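Local coordinates for uncharacterized protein DSY3957 (Desulfitobacterium hafniense, PDB 3HXL) that probably forms the contractile sheath that surrounds the tail tube of a phage-like particle, at residues V195-I203 against R222-V233; G245-V253 against A263-T274. All coordinates share one frame; numbering follows the deposited sequence.

How the interactions relate
Interaction 1 (195-203 with 222-233) and interaction 2 (245-253 with 263-274) follow one another along the chain, and their centres lie about 17 Å apart. They meet at the sheet: strands 232-236 and 246-255 are neighbours, and Val233 O lies 2.9 Å from Ile247 N, a probable hydrogen bond. Helix 263-276 reaches back to the other pair, with Ala271 O 2.7 Å from Thr202 OG1. Interaction 1 is partly buried and mixed, with charged groups at its outer end, an aromatic-aliphatic cluster in the middle and backbone bonds between parallel strands. Interaction 2 is buried, has no hydrogen bond across it, and rests on small and branched apolar side chains.

Interaction 1 of 2, residues V195-I203 against R222-V233; sequences VEIFDFNTI and RLRDDEGKKIQV
The ammonium nitrogen of Lys229 ties down the turn formed by Val195 to Phe198 with two bonds: NZ lies 2.7 Å from Glu196 O and 2.8 Å from Phe198 O. The approaches differ. NZ stands above the carbonyl plane of Glu196 but almost in line with the C=O of Phe198, at an angle of 169°. The lysine chain is extended throughout, CG lying anti to the backbone N (chi1 -167°), which carries NZ across to the turn and past the ring of Phe200, 3.4 Å from its CE2.

That ring is held between two methyls. Ile231 CG2 sits over one face, 4.0 Å from the centroid in a CH-pi contact, while Val195 CG2 covers the opposite face; Leu223 CD2 adds an apolar touch near CZ. Farther out, the Glu196 carboxylate meets the edge of the Arg222 guanidinium, their planes 54° apart. Both bonds of this salt bridge are weak: Arg222 NH1 to Glu196 OE1 at 3.3 Å and NH2 to OE2 at 3.4 Å. NH2 has a further weak bond to Glu227 OE2, so Arg222 probably offsets the repulsion between the two nearby glutamates.

Beyond Phe200 the backbones pair directly: Gln232 N donates to Asn201 O at 3.0 Å, and Ile203 N to Gln232 O at 2.8 Å. Thr202 is paired with Gln232 and Ile203 with Val233 in parallel register, the two pairs projecting from opposite sides of the sheet; on the other edge Asn201 and Thr202 bond to Ile35 of strand 35-40. With helix 210-227 linking the paired strands 202-204 and 232-236, this is a beta-alpha-beta unit, here within the subtilisin-like domain of the sheath protein.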
loop_
_atom_site.group_PDB
_atom_site.type_symbol
_atom_site.label_atom_id
_atom_site.label_comp_id
_atom_site.label_asym_id
_atom_site.label_seq_id
_atom_site.Cartn_x
_atom_site.Cartn_y
_atom_site.Cartn_z
ATOM N N VAL A 195 2.874 -8.161 6.303
ATOM C CA VAL A 195 2.389 -6.788 6.326
ATOM C C VAL A 195 1.868 -6.382 7.700
ATOM O O VAL A 195 1.971 -5.220 8.097
ATOM C CB VAL A 195 1.272 -6.565 5.280
ATOM C CG1 VAL A 195 -0.008 -7.286 5.700
ATOM C CG2 VAL A 195 1.026 -5.076 5.107
ATOM N N GLU A 196 1.317 -7.347 8.430
ATOM C CA GLU A 196 0.771 -7.081 9.753
ATOM C C GLU A 196 1.788 -6.457 10.699
ATOM O O GLU A 196 1.424 -5.775 11.655
ATOM C CB GLU A 196 0.241 -8.374 10.373
ATOM C CG GLU A 196 -0.847 -8.128 11.388
ATOM C CD GLU A 196 -1.254 -9.383 12.126
ATOM O OE1 GLU A 196 -1.404 -10.437 11.471
ATOM O OE2 GLU A 196 -1.435 -9.302 13.360
ATOM N N ILE A 197 3.064 -6.691 10.428
ATOM C CA ILE A 197 4.127 -6.162 11.264
ATOM C C ILE A 197 4.528 -4.742 10.858
ATOM O O ILE A 197 5.216 -4.051 11.605
ATOM C CB ILE A 197 5.355 -7.090 11.208
ATOM C CG1 ILE A 197 4.935 -8.512 11.607
ATOM C CG2 ILE A 197 6.428 -6.601 12.169
ATOM C CD1 ILE A 197 5.993 -9.557 11.346
ATOM N N PHE A 198 4.095 -4.307 9.678
ATOM C CA PHE A 198 4.417 -2.961 9.203
ATOM C C PHE A 198 3.324 -1.973 9.578
ATOM O O PHE A 198 2.211 -2.358 9.930
ATOM C CB PHE A 198 4.564 -2.927 7.673
ATOM C CG PHE A 198 5.888 -3.431 7.166
ATOM C CD1 PHE A 198 6.151 -4.797 7.091
ATOM C CD2 PHE A 198 6.868 -2.533 6.746
ATOM C CE1 PHE A 198 7.375 -5.262 6.601
ATOM C CE2 PHE A 198 8.092 -2.984 6.258
ATOM C CZ PHE A 198 8.348 -4.352 6.184
ATOM N N ASP A 199 3.651 -0.689 9.531
ATOM C CA ASP A 199 2.637 0.313 9.785
ATOM C C ASP A 199 2.185 0.716 8.388
ATOM O O ASP A 199 3.012 0.989 7.515
ATOM C CB ASP A 199 3.209 1.503 10.555
ATOM C CG ASP A 199 3.357 1.206 12.042
ATOM O OD1 ASP A 199 2.393 0.664 12.636
ATOM O OD2 ASP A 199 4.422 1.517 12.616
ATOM N N PHE A 200 0.872 0.700 8.173
ATOM C CA PHE A 200 0.288 1.050 6.883
ATOM C C PHE A 200 -1.154 1.507 7.078
ATOM O O PHE A 200 -1.702 1.394 8.173
ATOM C CB PHE A 200 0.355 -0.149 5.924
ATOM C CG PHE A 200 -0.498 -1.321 6.339
ATOM C CD1 PHE A 200 -1.786 -1.483 5.830
ATOM C CD2 PHE A 200 -0.016 -2.258 7.245
ATOM C CE1 PHE A 200 -2.585 -2.567 6.223
ATOM C CE2 PHE A 200 -0.805 -3.341 7.643
ATOM C CZ PHE A 200 -2.092 -3.492 7.128
ATOM N N ASN A 201 -1.762 2.030 6.022
ATOM C CA ASN A 201 -3.128 2.523 6.111
ATOM C C ASN A 201 -4.092 1.682 5.302
ATOM O O ASN A 201 -5.166 1.325 5.775
ATOM C CB ASN A 201 -3.203 3.969 5.601
ATOM C CG ASN A 201 -2.329 4.904 6.394
ATOM O OD1 ASN A 201 -2.592 5.168 7.564
ATOM N ND2 ASN A 201 -1.276 5.400 5.769
ATOM N N THR A 202 -3.695 1.364 4.079
ATOM C CA THR A 202 -4.564 0.608 3.197
ATOM C C THR A 202 -3.876 -0.504 2.424
ATOM O O THR A 202 -2.674 -0.449 2.148
ATOM C CB THR A 202 -5.215 1.538 2.176
ATOM O OG1 THR A 202 -4.233 1.933 1.212
ATOM C CG2 THR A 202 -5.750 2.784 2.865
ATOM N N ILE A 203 -4.661 -1.511 2.063
ATOM C CA ILE A 203 -4.162 -2.635 1.285
ATOM C C ILE A 203 -5.025 -2.778 0.038
ATOM O O ILE A 203 -6.238 -2.605 0.098
ATOM C CB ILE A 203 -4.253 -3.960 2.069
ATOM C CG1 ILE A 203 -3.185 -3.998 3.164
ATOM C CG2 ILE A 203 -4.105 -5.132 1.108
ATOM C CD1 ILE A 203 -3.371 -5.144 4.159
ATOM N N ARG A 222 -10.156 -8.330 11.958
ATOM C CA ARG A 222 -9.304 -8.717 13.073
ATOM C C ARG A 222 -8.369 -7.585 13.482
ATOM O O ARG A 222 -8.290 -7.225 14.661
ATOM C CB ARG A 222 -8.486 -9.967 12.722
ATOM C CG ARG A 222 -7.622 -10.461 13.877
ATOM C CD ARG A 222 -7.109 -11.873 13.628
ATOM N NE ARG A 222 -6.321 -11.976 12.397
ATOM C CZ ARG A 222 -5.082 -11.518 12.252
ATOM N NH1 ARG A 222 -4.459 -11.666 11.092
ATOM N NH2 ARG A 222 -4.464 -10.921 13.263
ATOM N N LEU A 223 -7.650 -7.017 12.522
ATOM C CA LEU A 223 -6.758 -5.923 12.877
ATOM C C LEU A 223 -7.532 -4.741 13.455
ATOM O O LEU A 223 -7.205 -4.250 14.535
ATOM C CB LEU A 223 -5.933 -5.465 11.666
ATOM C CG LEU A 223 -4.551 -6.115 11.495
ATOM C CD1 LEU A 223 -4.690 -7.609 11.203
ATOM C CD2 LEU A 223 -3.816 -5.426 10.349
ATOM N N ARG A 224 -8.574 -4.304 12.752
ATOM C CA ARG A 224 -9.359 -3.152 13.200
ATOM C C ARG A 224 -10.072 -3.282 14.538
ATOM O O ARG A 224 -9.953 -2.413 15.411
ATOM C CB ARG A 224 -10.416 -2.773 12.154
ATOM C CG ARG A 224 -9.876 -2.268 10.837
ATOM C CD ARG A 224 -11.022 -1.914 9.901
ATOM N NE ARG A 224 -11.855 -0.858 10.464
ATOM C CZ ARG A 224 -11.582 0.442 10.367
ATOM N NH1 ARG A 224 -10.500 0.845 9.714
ATOM N NH2 ARG A 224 -12.375 1.337 10.952
ATOM N N ASP A 225 -10.813 -4.365 14.713
ATOM C CA ASP A 225 -11.583 -4.502 15.931
ATOM C C ASP A 225 -11.073 -5.430 17.018
ATOM O O ASP A 225 -11.593 -5.420 18.131
ATOM C CB ASP A 225 -13.022 -4.826 15.546
ATOM C CG ASP A 225 -13.597 -3.782 14.588
ATOM O OD1 ASP A 225 -13.268 -2.584 14.760
ATOM O OD2 ASP A 225 -14.364 -4.147 13.681
ATOM N N ASP A 226 -10.041 -6.208 16.721
ATOM C CA ASP A 226 -9.495 -7.100 17.737
ATOM C C ASP A 226 -8.087 -6.675 18.143
ATOM O O ASP A 226 -7.642 -6.953 19.259
ATOM C CB ASP A 226 -9.481 -8.547 17.235
ATOM C CG ASP A 226 -10.871 -9.077 16.946
ATOM O OD1 ASP A 226 -11.789 -8.824 17.755
ATOM O OD2 ASP A 226 -11.049 -9.761 15.920
ATOM N N GLU A 227 -7.391 -5.990 17.239
ATOM C CA GLU A 227 -6.026 -5.545 17.506
ATOM C C GLU A 227 -5.934 -4.028 17.679
ATOM O O GLU A 227 -4.909 -3.511 18.126
ATOM C CB GLU A 227 -5.102 -5.968 16.356
ATOM C CG GLU A 227 -5.324 -7.387 15.831
ATOM C CD GLU A 227 -4.681 -8.460 16.690
ATOM O OE1 GLU A 227 -4.843 -8.413 17.927
ATOM O OE2 GLU A 227 -4.023 -9.361 16.123
ATOM N N GLY A 228 -6.995 -3.310 17.317
ATOM C CA GLY A 228 -6.965 -1.865 17.450
ATOM C C GLY A 228 -6.031 -1.244 16.422
ATOM O O GLY A 228 -5.539 -0.128 16.603
ATOM N N LYS A 229 -5.771 -1.979 15.345
ATOM C CA LYS A 229 -4.905 -1.490 14.276
ATOM C C LYS A 229 -5.830 -1.119 13.123
ATOM O O LYS A 229 -6.182 -1.956 12.293
ATOM C CB LYS A 229 -3.917 -2.573 13.839
ATOM C CG LYS A 229 -2.803 -2.051 12.961
ATOM C CD LYS A 229 -1.879 -3.157 12.505
ATOM C CE LYS A 229 -0.734 -2.582 11.685
ATOM N NZ LYS A 229 -0.019 -3.647 10.937
ATOM N N LYS A 230 -6.220 0.150 13.083
ATOM C CA LYS A 230 -7.142 0.638 12.071
ATOM C C LYS A 230 -6.539 0.803 10.679
ATOM O O LYS A 230 -5.690 1.669 10.437
ATOM C CB LYS A 230 -7.770 1.945 12.552
ATOM C CG LYS A 230 -8.408 1.854 13.940
ATOM C CD LYS A 230 -9.613 0.902 13.981
ATOM C CE LYS A 230 -10.198 0.805 15.396
ATOM N NZ LYS A 230 -11.470 0.020 15.452
ATOM N N ILE A 231 -6.995 -0.053 9.768
ATOM C CA ILE A 231 -6.551 -0.064 8.378
ATOM C C ILE A 231 -7.753 -0.440 7.509
ATOM O O ILE A 231 -8.815 -0.781 8.028
ATOM C CB ILE A 231 -5.432 -1.121 8.158
ATOM C CG1 ILE A 231 -5.926 -2.507 8.579
ATOM C CG2 ILE A 231 -4.190 -0.769 8.973
ATOM C CD1 ILE A 231 -6.530 -3.312 7.450
ATOM N N GLN A 232 -7.590 -0.364 6.192
ATOM C CA GLN A 232 -8.652 -0.759 5.276
ATOM C C GLN A 232 -8.079 -1.585 4.137
ATOM O O GLN A 232 -6.901 -1.463 3.788
ATOM C CB GLN A 232 -9.384 0.454 4.681
ATOM C CG GLN A 232 -10.387 1.151 5.615
ATOM C CD GLN A 232 -11.141 2.279 4.906
ATOM O OE1 GLN A 232 -10.534 3.242 4.430
ATOM N NE2 GLN A 232 -12.466 2.162 4.835
ATOM N N VAL A 233 -8.925 -2.440 3.576
ATOM C CA VAL A 233 -8.558 -3.269 2.443
ATOM C C VAL A 233 -9.492 -2.867 1.311
ATOM O O VAL A 233 -10.683 -2.629 1.533
ATOM C CB VAL A 233 -8.754 -4.786 2.736
ATOM C CG1 VAL A 233 -7.857 -5.213 3.882
ATOM C CG2 VAL A 233 -10.205 -5.071 3.049
#

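Interaction 2 of 2, residues G245-V253 against A263-T274; sequences GVISVKNGV and AAQATAWVAGAT
The side chains of Val249 and Val270 lie alongside one another, pointing opposite ways, with CG2 of Val249 3.7 Å from CG2 of Val270. The two methyls of Val249 divide the helix surface between them. With CG1 anti to the backbone N (chi1 -176°), that branch reaches Ala266 CB at 4.0 Å, while CG2 serves Val270 and touches Thr267 CG2 at 4.2 Å. Two residues earlier on the same side of the strand, Ile247 meets Thr274 tip to tip: CD1 of Ile247 comes within 3.7 Å of OG1 of Thr274. This hydroxyl is engaged within its own helix, donating to Val270 O, which also accepts Thr274 N from the opposite face of its carbonyl plane.

The axes of strand 246-249 and helix 263-274 come within 8.5 Å, with 132° between their N-to-C directions, so the helix crosses this strand obliquely, running against it. The pair belongs to the alpha/beta layering of the subtilisin-like domain. Phe314 of strand 314-317 also packs against Val249 and Val270.

At the break in the strand the backbones come closest, the CA atoms of Gly252 and Ala263 being 4.2 Å apart. Ala263 points its methyl at the strand backbone there, 3.4 Å from Lys250 O, and its CA makes a CA-H...O contact with Asn251 O. The side chains of Lys250 and Asn251 start away from the helix, and their polar ends are held elsewhere: Lys250 NZ forms a salt bridge with Glu311, and Asn251 OD1 accepts from Phe314 N.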
loop_
_atom_site.group_PDB
_atom_site.type_symbol
_atom_site.label_atom_id
_atom_site.label_comp_id
_atom_site.label_asym_id
_atom_site.label_seq_id
_atom_site.Cartn_x
_atom_site.Cartn_y
_atom_site.Cartn_z
ATOM N N GLY A 245 -14.355 -1.665 7.136
ATOM C CA GLY A 245 -12.937 -1.848 6.902
ATOM C C GLY A 245 -12.647 -2.301 5.482
ATOM O O GLY A 245 -11.490 -2.468 5.105
ATOM N N VAL A 246 -13.695 -2.488 4.684
ATOM C CA VAL A 246 -13.517 -2.945 3.306
ATOM C C VAL A 246 -14.173 -2.054 2.256
ATOM O O VAL A 246 -15.352 -1.735 2.351
ATOM C CB VAL A 246 -14.084 -4.375 3.113
ATOM C CG1 VAL A 246 -13.939 -4.799 1.661
ATOM C CG2 VAL A 246 -13.368 -5.347 4.031
ATOM N N ILE A 247 -13.395 -1.647 1.257
ATOM C CA ILE A 247 -13.922 -0.837 0.168
ATOM C C ILE A 247 -14.016 -1.758 -1.041
ATOM O O ILE A 247 -13.080 -2.503 -1.332
ATOM C CB ILE A 247 -12.985 0.356 -0.167
ATOM C CG1 ILE A 247 -12.948 1.328 1.020
ATOM C CG2 ILE A 247 -13.475 1.060 -1.428
ATOM C CD1 ILE A 247 -11.810 2.357 0.952
ATOM N N SER A 248 -15.150 -1.723 -1.731
ATOM C CA SER A 248 -15.360 -2.576 -2.904
ATOM C C SER A 248 -15.519 -1.784 -4.202
ATOM O O SER A 248 -16.542 -1.135 -4.424
ATOM C CB SER A 248 -16.601 -3.454 -2.700
ATOM O OG SER A 248 -16.809 -4.321 -3.804
ATOM N N VAL A 249 -14.508 -1.862 -5.061
ATOM C CA VAL A 249 -14.520 -1.166 -6.349
ATOM C C VAL A 249 -15.329 -1.991 -7.351
ATOM O O VAL A 249 -15.016 -3.157 -7.593
ATOM C CB VAL A 249 -13.085 -0.985 -6.889
ATOM C CG1 VAL A 249 -13.106 -0.173 -8.176
ATOM C CG2 VAL A 249 -12.216 -0.312 -5.836
ATOM N N LYS A 250 -16.360 -1.379 -7.931
ATOM C CA LYS A 250 -17.243 -2.063 -8.878
ATOM C C LYS A 250 -16.767 -2.067 -10.326
ATOM O O LYS A 250 -16.789 -3.110 -10.998
ATOM C CB LYS A 250 -18.649 -1.446 -8.822
ATOM C CG LYS A 250 -19.724 -2.229 -9.590
ATOM C CD LYS A 250 -21.082 -1.542 -9.502
ATOM C CE LYS A 250 -22.192 -2.377 -10.153
ATOM N NZ LYS A 250 -22.399 -3.686 -9.453
ATOM N N ASN A 251 -16.350 -0.901 -10.814
ATOM C CA ASN A 251 -15.891 -0.797 -12.191
ATOM C C ASN A 251 -14.473 -0.252 -12.327
ATOM O O ASN A 251 -13.815 0.078 -11.337
ATOM C CB ASN A 251 -16.883 0.042 -13.031
ATOM C CG ASN A 251 -17.028 1.480 -12.540
ATOM O OD1 ASN A 251 -16.641 1.811 -11.424
ATOM N ND2 ASN A 251 -17.612 2.330 -13.376
ATOM N N GLY A 252 -14.009 -0.186 -13.567
ATOM C CA GLY A 252 -12.675 0.308 -13.841
ATOM C C GLY A 252 -12.739 1.606 -14.613
ATOM O O GLY A 252 -13.787 2.256 -14.683
ATOM N N VAL A 253 -11.622 1.972 -15.220
ATOM C CA VAL A 253 -11.565 3.214 -15.965
ATOM C C VAL A 253 -10.789 3.079 -17.258
ATOM O O VAL A 253 -10.158 2.053 -17.521
ATOM C CB VAL A 253 -10.905 4.314 -15.116
ATOM C CG1 VAL A 253 -11.724 4.561 -13.853
ATOM C CG2 VAL A 253 -9.489 3.894 -14.741
ATOM N N ALA A 263 -11.782 -3.462 -12.725
ATOM C CA ALA A 263 -12.073 -3.068 -11.349
ATOM C C ALA A 263 -10.961 -3.595 -10.454
ATOM O O ALA A 263 -10.513 -2.916 -9.523
ATOM C CB ALA A 263 -13.418 -3.629 -10.911
ATOM N N ALA A 264 -10.514 -4.817 -10.732
ATOM C CA ALA A 264 -9.442 -5.421 -9.945
ATOM C C ALA A 264 -8.181 -4.551 -10.003
ATOM O O ALA A 264 -7.519 -4.331 -8.990
ATOM C CB ALA A 264 -9.127 -6.823 -10.464
ATOM N N GLN A 265 -7.841 -4.077 -11.197
ATOM C CA GLN A 265 -6.664 -3.231 -11.354
ATOM C C GLN A 265 -6.874 -1.868 -10.703
ATOM O O GLN A 265 -5.922 -1.243 -10.212
ATOM C CB GLN A 265 -6.346 -3.020 -12.830
ATOM C CG GLN A 265 -5.899 -4.267 -13.580
ATOM C CD GLN A 265 -5.670 -3.969 -15.040
ATOM O OE1 GLN A 265 -6.594 -3.577 -15.745
ATOM N NE2 GLN A 265 -4.429 -4.141 -15.506
ATOM N N ALA A 266 -8.120 -1.404 -10.723
ATOM C CA ALA A 266 -8.479 -0.113 -10.149
ATOM C C ALA A 266 -8.311 -0.061 -8.629
ATOM O O ALA A 266 -8.209 1.021 -8.055
ATOM C CB ALA A 266 -9.916 0.245 -10.537
ATOM N N THR A 267 -8.267 -1.221 -7.972
ATOM C CA THR A 267 -8.093 -1.246 -6.524
ATOM C C THR A 267 -6.768 -0.595 -6.131
ATOM O O THR A 267 -6.646 -0.046 -5.039
ATOM C CB THR A 267 -8.108 -2.695 -5.942
ATOM O OG1 THR A 267 -6.996 -3.438 -6.458
ATOM C CG2 THR A 267 -9.411 -3.410 -6.300
ATOM N N ALA A 268 -5.784 -0.658 -7.022
ATOM C CA ALA A 268 -4.466 -0.078 -6.752
ATOM C C ALA A 268 -4.576 1.424 -6.501
ATOM O O ALA A 268 -4.114 1.927 -5.472
ATOM C CB ALA A 268 -3.524 -0.344 -7.931
ATOM N N TRP A 269 -5.177 2.142 -7.447
ATOM C CA TRP A 269 -5.344 3.588 -7.293
ATOM C C TRP A 269 -6.262 3.914 -6.121
ATOM O O TRP A 269 -5.977 4.812 -5.326
ATOM C CB TRP A 269 -5.932 4.211 -8.561
ATOM C CG TRP A 269 -6.086 5.706 -8.468
ATOM C CD1 TRP A 269 -5.151 6.647 -8.791
ATOM C CD2 TRP A 269 -7.229 6.422 -7.991
ATOM N NE1 TRP A 269 -5.641 7.909 -8.551
ATOM C CE2 TRP A 269 -6.918 7.802 -8.064
ATOM C CE3 TRP A 269 -8.492 6.037 -7.521
ATOM C CZ2 TRP A 269 -7.817 8.798 -7.667
ATOM C CZ3 TRP A 269 -9.391 7.033 -7.126
ATOM C CH2 TRP A 269 -9.047 8.400 -7.210
ATOM N N VAL A 270 -7.373 3.191 -6.008
ATOM C CA VAL A 270 -8.304 3.458 -4.917
ATOM C C VAL A 270 -7.628 3.324 -3.552
ATOM O O VAL A 270 -7.851 4.148 -2.659
ATOM C CB VAL A 270 -9.539 2.529 -4.978
ATOM C CG1 VAL A 270 -10.466 2.805 -3.796
ATOM C CG2 VAL A 270 -10.283 2.761 -6.276
ATOM N N ALA A 271 -6.796 2.297 -3.401
ATOM C CA ALA A 271 -6.083 2.062 -2.148
ATOM C C ALA A 271 -5.070 3.176 -1.908
ATOM O O ALA A 271 -4.923 3.664 -0.789
ATOM C CB ALA A 271 -5.373 0.715 -2.202
ATOM N N GLY A 272 -4.372 3.566 -2.969
ATOM C CA GLY A 272 -3.380 4.629 -2.852
ATOM C C GLY A 272 -4.034 5.952 -2.518
ATOM O O GLY A 272 -3.534 6.716 -1.689
ATOM N N ALA A 273 -5.164 6.225 -3.166
ATOM C CA ALA A 273 -5.906 7.468 -2.941
ATOM C C ALA A 273 -6.491 7.544 -1.539
ATOM O O ALA A 273 -6.532 8.607 -0.917
ATOM C CB ALA A 273 -7.024 7.601 -3.983
ATOM N N THR A 274 -6.965 6.404 -1.050
ATOM C CA THR A 274 -7.544 6.319 0.280
ATOM C C THR A 274 -6.447 6.546 1.319
ATOM O O THR A 274 -6.626 7.293 2.279
ATOM C CB THR A 274 -8.185 4.922 0.492
ATOM O OG1 THR A 274 -9.292 4.775 -0.404
ATOM C CG2 THR A 274 -8.670 4.751 1.924
#